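Matching sites in SusD superfamily protein from Bacteroides vulgatus, a protein that probably binds polysaccharide at the outer membrane (PDB 3MYV (chain A, 1.80 Å), residues 338-343 and 385-390), and in its relative putative sugar binding protein from Bacteroides vulgatus (PDB 3KEZ (chain B, 1.90 Å), residues 341-346 and 386-391). One frame, after least-squares fit of the local backbone (RMSD 0.30 Å); residues are numbered along the deposited sequences.

Structure 1 (3MYV).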
loop_
_atom_site.group_PDB
_atom_site.type_symbol
_atom_site.label_atom_id
_atom_site.label_comp_id
_atom_site.label_asym_id
_atom_site.label_seq_id
_atom_site.Cartn_x
_atom_site.Cartn_y
_atom_site.Cartn_z
ATOM N N TYR A 338 -2.095 12.976 -6.228
ATOM C CA TYR A 338 -3.224 13.836 -6.595
ATOM C C TYR A 338 -4.401 13.613 -5.634
ATOM O O TYR A 338 -5.004 14.564 -5.143
ATOM C CB TYR A 338 -3.654 13.588 -8.045
ATOM C CG TYR A 338 -2.809 14.317 -9.086
ATOM C CD1 TYR A 338 -1.519 13.889 -9.415
ATOM C CD2 TYR A 338 -3.309 15.420 -9.762
ATOM C CE1 TYR A 338 -0.756 14.563 -10.385
ATOM C CE2 TYR A 338 -2.554 16.104 -10.712
ATOM C CZ TYR A 338 -1.282 15.676 -11.014
ATOM O OH TYR A 338 -0.541 16.337 -11.969
ATOM N N LEU A 339 -4.721 12.352 -5.363
ATOM C CA LEU A 339 -5.823 12.042 -4.438
ATOM C C LEU A 339 -5.503 12.424 -2.994
ATOM O O LEU A 339 -6.415 12.830 -2.281
ATOM C CB LEU A 339 -6.255 10.583 -4.552
ATOM C CG LEU A 339 -6.874 10.244 -5.903
ATOM C CD1 LEU A 339 -6.994 8.745 -6.088
ATOM C CD2 LEU A 339 -8.228 10.930 -6.108
ATOM N N ILE A 340 -4.233 12.324 -2.563
ATOM C CA ILE A 340 -3.846 12.819 -1.221
ATOM C C ILE A 340 -4.069 14.352 -1.128
ATOM O O ILE A 340 -4.655 14.862 -0.166
ATOM C CB ILE A 340 -2.370 12.460 -0.880
ATOM C CG1 ILE A 340 -2.207 10.924 -0.745
ATOM C CG2 ILE A 340 -1.908 13.262 0.384
ATOM C CD1 ILE A 340 -0.756 10.411 -0.712
ATOM N N ALA A 341 -3.609 15.085 -2.127
ATOM C CA ALA A 341 -3.855 16.530 -2.145
ATOM C C ALA A 341 -5.370 16.849 -2.125
ATOM O O ALA A 341 -5.823 17.753 -1.400
ATOM C CB ALA A 341 -3.197 17.166 -3.378
ATOM N N ALA A 342 -6.137 16.097 -2.913
ATOM C CA ALA A 342 -7.590 16.265 -2.991
ATOM C C ALA A 342 -8.242 15.988 -1.653
ATOM O O ALA A 342 -9.121 16.752 -1.215
ATOM C CB ALA A 342 -8.207 15.345 -4.112
ATOM N N GLU A 343 -7.823 14.913 -0.990
ATOM C CA GLU A 343 -8.438 14.561 0.310
ATOM C C GLU A 343 -8.092 15.568 1.416
ATOM O O GLU A 343 -8.960 16.029 2.178
ATOM C CB GLU A 343 -8.071 13.140 0.715
ATOM C CG GLU A 343 -8.753 12.705 1.964
ATOM C CD GLU A 343 -8.443 11.291 2.403
ATOM O OE1 GLU A 343 -8.009 10.467 1.592
ATOM O OE2 GLU A 343 -8.646 10.994 3.602
ATOM N N ASP A 385 -14.715 7.982 -3.055
ATOM C CA ASP A 385 -15.249 7.290 -4.244
ATOM C C ASP A 385 -14.248 7.365 -5.402
ATOM O O ASP A 385 -14.108 6.411 -6.148
ATOM C CB ASP A 385 -16.590 7.876 -4.710
ATOM C CG ASP A 385 -17.749 7.554 -3.771
ATOM O OD1 ASP A 385 -17.659 6.619 -2.949
ATOM O OD2 ASP A 385 -18.779 8.232 -3.898
ATOM N N GLU A 386 -13.536 8.481 -5.536
ATOM C CA GLU A 386 -12.514 8.586 -6.591
ATOM C C GLU A 386 -11.352 7.632 -6.319
ATOM O O GLU A 386 -10.855 6.963 -7.240
ATOM C CB GLU A 386 -12.029 10.021 -6.801
ATOM C CG GLU A 386 -11.382 10.260 -8.177
ATOM C CD GLU A 386 -12.307 9.952 -9.346
ATOM O OE1 GLU A 386 -13.546 10.035 -9.187
ATOM O OE2 GLU A 386 -11.797 9.662 -10.431
ATOM N N ARG A 387 -10.945 7.542 -5.050
ATOM C CA ARG A 387 -9.946 6.572 -4.629
ATOM C C ARG A 387 -10.390 5.148 -4.929
ATOM O O ARG A 387 -9.593 4.355 -5.407
ATOM C CB ARG A 387 -9.644 6.679 -3.135
ATOM C CG ARG A 387 -8.818 7.884 -2.712
ATOM C CD ARG A 387 -8.756 7.946 -1.183
ATOM N NE ARG A 387 -7.670 8.797 -0.709
ATOM C CZ ARG A 387 -6.384 8.435 -0.656
ATOM N NH1 ARG A 387 -5.984 7.215 -1.026
ATOM N NH2 ARG A 387 -5.482 9.306 -0.228
ATOM N N SER A 388 -11.651 4.828 -4.627
ATOM C CA SER A 388 -12.209 3.520 -4.945
ATOM C C SER A 388 -11.981 3.167 -6.426
ATOM O O SER A 388 -11.493 2.085 -6.762
ATOM C CB SER A 388 -13.697 3.514 -4.664
ATOM O OG SER A 388 -14.291 2.346 -5.140
ATOM N N LYS A 389 -12.370 4.102 -7.297
ATOM C CA LYS A 389 -12.258 3.932 -8.750
ATOM C C LYS A 389 -10.825 3.753 -9.201
ATOM O O LYS A 389 -10.495 2.841 -9.976
ATOM C CB LYS A 389 -12.839 5.155 -9.478
ATOM C CG LYS A 389 -14.365 5.327 -9.400
ATOM C CD LYS A 389 -14.831 6.554 -10.158
ATOM C CE LYS A 389 -16.281 6.917 -9.792
ATOM N NZ LYS A 389 -16.949 7.875 -10.747
ATOM N N GLU A 390 -9.970 4.631 -8.706
ATOM C CA GLU A 390 -8.598 4.734 -9.196
ATOM C C GLU A 390 -7.674 3.641 -8.670
ATOM O O GLU A 390 -6.810 3.176 -9.392
ATOM C CB GLU A 390 -8.006 6.080 -8.801
ATOM C CG GLU A 390 -6.617 6.347 -9.376
ATOM C CD GLU A 390 -6.593 6.355 -10.902
ATOM O OE1 GLU A 390 -7.468 7.024 -11.525
ATOM O OE2 GLU A 390 -5.693 5.691 -11.496
#
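With CG anti to its carbonyl carbon (chi1 -74°) and the chain extended as far as NE, Arg387 slides past Leu339 and carries its guanidinium to Glu343, whose extended chain comes across at about a right angle. The salt bridge, Arg387 NE to Glu343 OE1 at 2.9 Å, is weak as a hydrogen bond, its N-H...O angle only 128°; carboxylate and guanidinium planes stand 90° apart. Ile340 gives the guanidinium an apolar neighbour, its CG1 3.7 Å from Arg387 NH2. Leu339 fills the middle: CD1 lies 3.9 Å from Arg387 CG and touches Glu390 CB, while CD2 meets Glu386 CG. Arg295 pairs with both glutamates, and Tyr234 hydrogen-bonds to Glu390. Asp400 pairs with Arg387 NH1, Arg403 with Glu343. Ser388 OG hydrogen-bonds to Asp47. The contact joins antiparallel helices 334-348 and 380-391 in the buried helical part of this SusD-family protein.

Structure 2 (3KEZ).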
loop_
_atom_site.group_PDB
_atom_site.type_symbol
_atom_site.label_atom_id
_atom_site.label_comp_id
_atom_site.label_asym_id
_atom_site.label_seq_id
_atom_site.Cartn_x
_atom_site.Cartn_y
_atom_site.Cartn_z
ATOM N N TYR B 341 -2.137 12.929 -6.286
ATOM C CA TYR B 341 -3.284 13.800 -6.606
ATOM C C TYR B 341 -4.460 13.570 -5.639
ATOM O O TYR B 341 -5.044 14.518 -5.148
ATOM C CB TYR B 341 -3.757 13.622 -8.045
ATOM C CG TYR B 341 -3.010 14.476 -9.026
ATOM C CD1 TYR B 341 -1.741 14.099 -9.476
ATOM C CD2 TYR B 341 -3.578 15.625 -9.543
ATOM C CE1 TYR B 341 -1.028 14.913 -10.357
ATOM C CE2 TYR B 341 -2.904 16.419 -10.440
ATOM C CZ TYR B 341 -1.621 16.066 -10.837
ATOM O OH TYR B 341 -0.940 16.846 -11.738
ATOM N N LEU B 342 -4.814 12.305 -5.414
ATOM C CA LEU B 342 -5.916 11.948 -4.512
ATOM C C LEU B 342 -5.635 12.299 -3.055
ATOM O O LEU B 342 -6.557 12.702 -2.312
ATOM C CB LEU B 342 -6.270 10.466 -4.644
ATOM C CG LEU B 342 -6.817 10.033 -6.016
ATOM C CD1 LEU B 342 -6.496 8.556 -6.280
ATOM C CD2 LEU B 342 -8.355 10.379 -6.092
ATOM N N ASN B 343 -4.386 12.139 -2.628
ATOM C CA ASN B 343 -3.989 12.601 -1.296
ATOM C C ASN B 343 -4.122 14.113 -1.143
ATOM O O ASN B 343 -4.673 14.565 -0.152
ATOM C CB ASN B 343 -2.561 12.119 -0.982
ATOM C CG ASN B 343 -2.477 10.604 -0.836
ATOM O OD1 ASN B 343 -3.512 9.889 -0.875
ATOM N ND2 ASN B 343 -1.242 10.093 -0.656
ATOM N N ALA B 344 -3.672 14.897 -2.136
ATOM C CA ALA B 344 -3.828 16.347 -2.108
ATOM C C ALA B 344 -5.296 16.750 -2.093
ATOM O O ALA B 344 -5.680 17.632 -1.340
ATOM C CB ALA B 344 -3.103 17.017 -3.290
ATOM N N ALA B 345 -6.131 16.026 -2.850
ATOM C CA ALA B 345 -7.564 16.308 -2.891
ATOM C C ALA B 345 -8.217 16.096 -1.537
ATOM O O ALA B 345 -8.946 16.967 -1.050
ATOM C CB ALA B 345 -8.251 15.481 -3.952
ATOM N N GLU B 346 -7.918 14.965 -0.918
ATOM C CA GLU B 346 -8.431 14.651 0.406
ATOM C C GLU B 346 -7.991 15.683 1.462
ATOM O O GLU B 346 -8.818 16.237 2.188
ATOM C CB GLU B 346 -8.039 13.230 0.826
ATOM C CG GLU B 346 -8.578 12.854 2.199
ATOM C CD GLU B 346 -8.243 11.416 2.649
ATOM O OE1 GLU B 346 -8.014 10.515 1.817
ATOM O OE2 GLU B 346 -8.219 11.193 3.876
ATOM N N ASP B 386 -14.695 8.020 -2.968
ATOM C CA ASP B 386 -15.356 7.400 -4.096
ATOM C C ASP B 386 -14.588 7.479 -5.412
ATOM O O ASP B 386 -14.597 6.526 -6.158
ATOM C CB ASP B 386 -16.771 7.916 -4.274
ATOM C CG ASP B 386 -17.743 7.247 -3.300
ATOM O OD1 ASP B 386 -17.335 6.303 -2.579
ATOM O OD2 ASP B 386 -18.880 7.735 -3.205
ATOM N N GLU B 387 -13.908 8.600 -5.682
ATOM C CA GLU B 387 -12.942 8.625 -6.766
ATOM C C GLU B 387 -11.712 7.723 -6.490
ATOM O O GLU B 387 -11.278 6.956 -7.366
ATOM C CB GLU B 387 -12.503 10.047 -7.058
ATOM C CG GLU B 387 -11.762 10.230 -8.399
ATOM C CD GLU B 387 -12.605 9.899 -9.613
ATOM O OE1 GLU B 387 -13.844 10.034 -9.556
ATOM O OE2 GLU B 387 -12.020 9.512 -10.644
ATOM N N ARG B 388 -11.159 7.803 -5.288
ATOM C CA ARG B 388 -9.963 7.034 -4.931
ATOM C C ARG B 388 -10.187 5.508 -5.120
ATOM O O ARG B 388 -9.317 4.803 -5.618
ATOM C CB ARG B 388 -9.574 7.343 -3.477
ATOM C CG ARG B 388 -8.272 6.742 -2.976
ATOM C CD ARG B 388 -8.172 6.815 -1.439
ATOM N NE ARG B 388 -6.867 6.381 -0.973
ATOM C CZ ARG B 388 -5.740 7.112 -1.093
ATOM N NH1 ARG B 388 -5.742 8.328 -1.634
ATOM N NH2 ARG B 388 -4.592 6.603 -0.677
ATOM N N ARG B 389 -11.334 4.998 -4.695
ATOM C CA ARG B 389 -11.590 3.567 -4.816
ATOM C C ARG B 389 -11.631 3.092 -6.289
ATOM O O ARG B 389 -11.226 1.976 -6.593
ATOM C CB ARG B 389 -12.860 3.167 -4.062
ATOM C CG ARG B 389 -14.143 3.572 -4.767
ATOM C CD ARG B 389 -15.281 3.751 -3.816
ATOM N NE ARG B 389 -15.853 2.462 -3.512
ATOM C CZ ARG B 389 -17.049 2.265 -2.971
ATOM N NH1 ARG B 389 -17.840 3.287 -2.656
ATOM N NH2 ARG B 389 -17.453 1.031 -2.737
ATOM N N LYS B 390 -12.104 3.946 -7.193
ATOM C CA LYS B 390 -12.091 3.623 -8.618
ATOM C C LYS B 390 -10.684 3.621 -9.117
ATOM O O LYS B 390 -10.284 2.690 -9.826
ATOM C CB LYS B 390 -12.951 4.580 -9.443
ATOM C CG LYS B 390 -14.442 4.591 -9.039
ATOM C CD LYS B 390 -15.238 5.658 -9.861
ATOM C CE LYS B 390 -16.629 5.809 -9.318
ATOM N NZ LYS B 390 -17.254 7.025 -9.849
ATOM N N GLU B 391 -9.893 4.610 -8.690
ATOM C CA GLU B 391 -8.508 4.712 -9.153
ATOM C C GLU B 391 -7.568 3.624 -8.615
ATOM O O GLU B 391 -6.711 3.142 -9.346
ATOM C CB GLU B 391 -7.944 6.098 -8.818
ATOM C CG GLU B 391 -6.598 6.315 -9.437
ATOM C CD GLU B 391 -6.647 6.229 -10.947
ATOM O OE1 GLU B 391 -7.539 6.888 -11.546
ATOM O OE2 GLU B 391 -5.800 5.518 -11.539
HETATM O O HOH W 1 -7.726 10.243 -1.065
#
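CG of Arg388 is anti to the backbone N (chi1 -174°) and chi4 is 74°, which delivers NH1 to the amide oxygen of Asn343. Glu346 OE1 lies 4.7 Å from Arg388 NH1, and a water spans the gap, accepting a weak bond from NH1 and donating to Glu346 OE1 and Leu342 O. Amide and guanidinium are nearly coplanar, and the bond from Arg388 NH1 to Asn343 OD1, 2.8 Å long, runs nearly along the C=O axis. Leu342 fills the middle: CD1 lies 4.2 Å from Arg388 CG and touches Glu391 CB, while CD2 meets Glu387 CG. Arg302 pairs with both glutamates, and Tyr239 hydrogen-bonds to Glu391. Asp401 pairs with Arg388 NE, Glu339 with NH2, Arg404 with Glu346. Arg389, whose CB points away from the other helix, makes a salt bridge from NH1 to Asp386 OD1 at 3.1 Å.

What differs
Both sites pair two antiparallel helices whose backbones coincide within the error, and Leu339(A), Glu343(A), Glu386(A) and Glu390(A) and their counterparts keep their places. The main exchange is Ile340(A) against Asn343(B). The CB atoms coincide, CG1 of the isoleucine falls on CG of the asparagine (0.4 Å apart), and CD1 lies near ND2. CG2 of Ile340(A) has no counterpart, nor has OD1 of Asn343(B). Each side chain touches the arginine, but the amide offers an acceptor: Arg388(B) NH1 bonds to Asn343(B) OD1 at 2.8 Å, a bond isoleucine has no polar atom to make. The arginine lies differently, chi1 being -74° in Arg387(A) and -174° in Arg388(B) and chi4 -79° against 74°, with CZ atoms 1.5 Å apart after superposition. NE(B) comes near the place of NH1(A), and the places of NE, CZ and NH2 of Arg387(A) are left. The direct salt bridge from Arg387(A) NE to Glu343(A) OE1, 2.9 Å, is therefore absent in structure 2, where Arg388(B) NH1 and Glu346(B) OE1 are 4.7 Å apart and a water is modelled between them, weakly bonded to NH1. Within these segments the arginine's direct partner is thus an amide oxygen instead of a carboxylate, which may favour its different orientation. Ser388(A) is matched by Arg389(B), whose longer, charged side chain forms a salt bridge to Asp386(B), though a crystal neighbour may set its place.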